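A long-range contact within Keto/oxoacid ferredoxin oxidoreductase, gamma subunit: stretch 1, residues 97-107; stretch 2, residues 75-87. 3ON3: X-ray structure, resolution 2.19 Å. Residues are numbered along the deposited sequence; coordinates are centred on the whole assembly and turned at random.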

# COMPACT_ATOMS: atom_id res chain seq x y z
N VAL B 97 -19.87 1.66 8.36
CA VAL B 97 -20.12 2.65 7.31
C VAL B 97 -20.07 4.06 7.87
O VAL B 97 -20.13 4.24 9.08
CB VAL B 97 -21.49 2.39 6.60
CG1 VAL B 97 -21.58 0.95 6.13
CG2 VAL B 97 -22.67 2.72 7.53
N ASP B 98 -19.93 5.05 7.00
CA ASP B 98 -20.15 6.43 7.39
C ASP B 98 -21.65 6.74 7.31
O ASP B 98 -22.31 6.41 6.32
CB ASP B 98 -19.35 7.41 6.53
CG ASP B 98 -19.67 8.86 6.86
OD1 ASP B 98 -20.84 9.26 6.72
OD2 ASP B 98 -18.76 9.61 7.26
N SER B 99 -22.20 7.35 8.36
CA SER B 99 -23.65 7.50 8.48
C SER B 99 -24.23 8.68 7.70
O SER B 99 -25.42 8.69 7.38
CB SER B 99 -24.07 7.58 9.95
OG SER B 99 -23.50 8.72 10.56
N ASP B 100 -23.40 9.67 7.42
CA ASP B 100 -23.81 10.82 6.62
C ASP B 100 -23.97 10.41 5.17
O ASP B 100 -24.92 10.81 4.50
CB ASP B 100 -22.77 11.95 6.74
CG ASP B 100 -22.86 12.69 8.06
OD1 ASP B 100 -21.82 12.84 8.75
OD2 ASP B 100 -23.98 13.12 8.43
N LEU B 101 -23.04 9.59 4.69
CA LEU B 101 -22.93 9.27 3.28
C LEU B 101 -23.55 7.93 2.92
O LEU B 101 -24.04 7.76 1.81
CB LEU B 101 -21.47 9.32 2.85
CG LEU B 101 -20.91 10.74 2.87
CD1 LEU B 101 -19.55 10.78 3.53
CD2 LEU B 101 -20.87 11.32 1.46
N VAL B 102 -23.50 6.98 3.84
CA VAL B 102 -24.17 5.72 3.61
C VAL B 102 -25.52 5.78 4.31
O VAL B 102 -25.65 5.40 5.47
CB VAL B 102 -23.34 4.52 4.11
CG1 VAL B 102 -24.12 3.22 3.95
CG2 VAL B 102 -22.00 4.46 3.36
N THR B 103 -26.52 6.30 3.60
CA THR B 103 -27.84 6.51 4.17
C THR B 103 -28.77 5.35 3.86
O THR B 103 -29.75 5.12 4.57
CB THR B 103 -28.48 7.82 3.66
OG1 THR B 103 -28.54 7.79 2.23
CG2 THR B 103 -27.65 9.01 4.10
N LYS B 104 -28.48 4.63 2.79
CA LYS B 104 -29.25 3.44 2.44
C LYS B 104 -28.48 2.19 2.84
O LYS B 104 -27.47 1.85 2.22
CB LYS B 104 -29.62 3.43 0.95
N LEU B 105 -28.96 1.52 3.87
CA LEU B 105 -28.31 0.35 4.42
C LEU B 105 -28.70 -0.90 3.65
O LEU B 105 -29.85 -1.05 3.25
CB LEU B 105 -28.71 0.20 5.88
CG LEU B 105 -27.65 -0.11 6.92
CD1 LEU B 105 -26.38 0.72 6.68
CD2 LEU B 105 -28.24 0.15 8.30
N PRO B 106 -27.74 -1.82 3.47
CA PRO B 106 -27.91 -3.02 2.65
C PRO B 106 -28.91 -4.03 3.22
O PRO B 106 -29.16 -4.04 4.43
CB PRO B 106 -26.51 -3.64 2.63
CG PRO B 106 -25.86 -3.13 3.88
CD PRO B 106 -26.39 -1.74 4.07
N PRO B 107 -29.50 -4.86 2.36
CA PRO B 107 -30.24 -6.01 2.88
C PRO B 107 -29.22 -7.02 3.39
O PRO B 107 -28.13 -7.14 2.82
CB PRO B 107 -30.95 -6.57 1.64
CG PRO B 107 -30.87 -5.49 0.60
CD PRO B 107 -29.60 -4.76 0.90
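Stretch 2, residues 75-87: LALTQEACDKYSA

Two adjacent parallel strands leave a sheet together, and the polypeptide beyond each end must then find its own way to stay packed. The contact between residues 75-87 and 97-107 of this gamma subunit is a compact example of one solution: one segment turns into a helix, the other remains irregular, and the second is draped along the first. Together the two bury 516 Å² of surface.

Stretch 2 enters as the end of a strand, Leu75 and Ala76, running parallel to Val97 and Asp98. Ala76 pairs with Val97, their CA atoms 4.8 Å apart and their side chains on the same face of the sheet, where Val97 CG1 lies 4.2 Å from Ala76 CB. The carbonyl of Ala76 does double duty: its O accepts a hydrogen bond from Asp98 N at 3.3 Å and receives a CA-H...O contact from Val97 CA at 3.2 Å. After this shared register the chains diverge in conformation. Leu77 and Thr78 form a short link, and the helix starts at Gln79, with Thr78 as its N-cap; Thr78 OG1 accepts from Ala81 N at 3.0 Å. In stretch 1, residues 99-101 adopt helical backbone angles without a regular helix, a turn steadied by Asp98, whose OD1 accepts from Leu101 N at 3.0 Å. The turn carries Ser99 and Asp100 clear of stretch 2 and brings Leu101 back, its CB 3.7 Å from Leu77 O.

A close fit follows. Val102, in the t rotamer, sets CG2 against the bend between strand and helix, 3.6 Å from Ala76 O, 3.5 Å from Thr78 C and 3.7 Å from Gln79 N. A branched side chain thus occupies the concavity made where the backbone of stretch 2 changes course. Its other methyl, CG1, faces the first turn of the helix, 4.1 Å from Cys82 SG. Cys82, whose CA-to-CB bond points toward stretch 1, is the answering bump: its sulfur sits among Val97, Val102 and Pro106, with SG 4.4 Å from Val97 CG1 and 3.7 Å from Pro106 CD. Four residues farther along the chain, Ser86 OG lies 3.8 Å from Pro106 CB, so the proline ring spans the step from Cys82 to Ser86.

Beside this apolar seam, Gln79 supplies the polar fastening. Its CA-to-CB bond points sideways, but the side chain folds through chi2 and chi3 near +65° to bring its amide to the loop. There it reads the backbone of Lys104 in both directions: Lys104 N donates to Gln79 OE1 at 2.9 Å, and Gln79 NE2 donates to Lys104 O at 2.8 Å. The same NE2 also donates to Asp83 OD1 at 2.8 Å, tying the amide to the next turn of its own helix. The general lesson is that an irregular segment can be held on a helix by main-chain recognition from one glutamine, while small and branched side chains interlock alongside.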

# COMPACT_ATOMS: atom_id res chain seq x y z
N LEU B 75 -15.34 -2.01 5.70
CA LEU B 75 -15.55 -0.58 5.83
C LEU B 75 -16.08 -0.05 4.51
O LEU B 75 -15.54 -0.38 3.48
CB LEU B 75 -14.24 0.12 6.15
CG LEU B 75 -14.39 1.64 5.98
CD1 LEU B 75 -15.23 2.22 7.11
CD2 LEU B 75 -13.03 2.32 5.90
N ALA B 76 -17.12 0.77 4.57
CA ALA B 76 -17.62 1.48 3.39
C ALA B 76 -17.84 2.96 3.71
O ALA B 76 -18.74 3.31 4.47
CB ALA B 76 -18.92 0.84 2.88
N LEU B 77 -17.03 3.82 3.11
CA LEU B 77 -17.14 5.25 3.37
C LEU B 77 -18.15 5.94 2.44
O LEU B 77 -18.57 7.07 2.69
CB LEU B 77 -15.75 5.92 3.28
CG LEU B 77 -14.78 5.65 4.44
CD1 LEU B 77 -13.41 6.28 4.16
CD2 LEU B 77 -15.35 6.14 5.78
N THR B 78 -18.54 5.24 1.37
CA THR B 78 -19.53 5.75 0.42
C THR B 78 -20.63 4.72 0.14
O THR B 78 -20.40 3.52 0.24
CB THR B 78 -18.89 6.11 -0.95
OG1 THR B 78 -18.52 4.91 -1.64
CG2 THR B 78 -17.67 7.01 -0.77
N GLN B 79 -21.82 5.22 -0.21
CA GLN B 79 -22.97 4.38 -0.62
C GLN B 79 -22.60 3.40 -1.73
O GLN B 79 -22.93 2.21 -1.68
CB GLN B 79 -24.12 5.27 -1.09
CG GLN B 79 -25.43 4.53 -1.36
CD GLN B 79 -26.00 3.90 -0.10
OE1 GLN B 79 -26.42 4.60 0.81
NE2 GLN B 79 -26.01 2.58 -0.06
N GLU B 80 -21.93 3.93 -2.74
CA GLU B 80 -21.32 3.18 -3.83
C GLU B 80 -20.49 1.97 -3.37
O GLU B 80 -20.66 0.86 -3.86
CB GLU B 80 -20.44 4.12 -4.65
CG GLU B 80 -21.21 5.21 -5.42
CD GLU B 80 -22.12 6.08 -4.53
OE1 GLU B 80 -21.84 6.24 -3.32
OE2 GLU B 80 -23.12 6.62 -5.07
N ALA B 81 -19.59 2.20 -2.42
CA ALA B 81 -18.77 1.13 -1.86
C ALA B 81 -19.63 0.08 -1.18
O ALA B 81 -19.42 -1.13 -1.33
CB ALA B 81 -17.77 1.71 -0.88
N CYS B 82 -20.61 0.55 -0.42
CA CYS B 82 -21.48 -0.32 0.33
C CYS B 82 -22.34 -1.16 -0.62
O CYS B 82 -22.46 -2.38 -0.46
CB CYS B 82 -22.37 0.52 1.24
SG CYS B 82 -23.34 -0.45 2.38
N ASP B 83 -22.92 -0.50 -1.61
CA ASP B 83 -23.69 -1.18 -2.65
C ASP B 83 -22.84 -2.24 -3.34
O ASP B 83 -23.23 -3.41 -3.43
CB ASP B 83 -24.16 -0.17 -3.69
CG ASP B 83 -25.15 0.82 -3.14
OD1 ASP B 83 -25.62 0.61 -2.00
OD2 ASP B 83 -25.47 1.80 -3.84
N LYS B 84 -21.67 -1.83 -3.81
CA LYS B 84 -20.76 -2.71 -4.54
C LYS B 84 -20.19 -3.87 -3.72
O LYS B 84 -20.00 -4.97 -4.23
CB LYS B 84 -19.61 -1.88 -5.11
CG LYS B 84 -18.64 -2.63 -6.01
CD LYS B 84 -17.74 -1.65 -6.73
CE LYS B 84 -16.80 -2.34 -7.71
NZ LYS B 84 -16.03 -1.35 -8.54
N TYR B 85 -19.91 -3.64 -2.44
CA TYR B 85 -19.07 -4.59 -1.72
C TYR B 85 -19.72 -5.45 -0.64
O TYR B 85 -19.16 -6.47 -0.24
CB TYR B 85 -17.86 -3.86 -1.18
CG TYR B 85 -16.91 -3.41 -2.26
CD1 TYR B 85 -16.33 -4.33 -3.12
CD2 TYR B 85 -16.60 -2.06 -2.42
CE1 TYR B 85 -15.46 -3.92 -4.13
CE2 TYR B 85 -15.73 -1.65 -3.40
CZ TYR B 85 -15.15 -2.58 -4.26
OH TYR B 85 -14.27 -2.16 -5.24
N SER B 86 -20.91 -5.06 -0.18
CA SER B 86 -21.54 -5.72 0.95
C SER B 86 -21.85 -7.20 0.70
O SER B 86 -21.86 -8.00 1.64
CB SER B 86 -22.82 -5.00 1.35
OG SER B 86 -23.87 -5.27 0.42
N ALA B 87 -22.10 -7.57 -0.55
CA ALA B 87 -22.45 -8.94 -0.89
C ALA B 87 -21.37 -9.94 -0.48
O ALA B 87 -21.66 -11.10 -0.21
CB ALA B 87 -22.77 -9.07 -2.38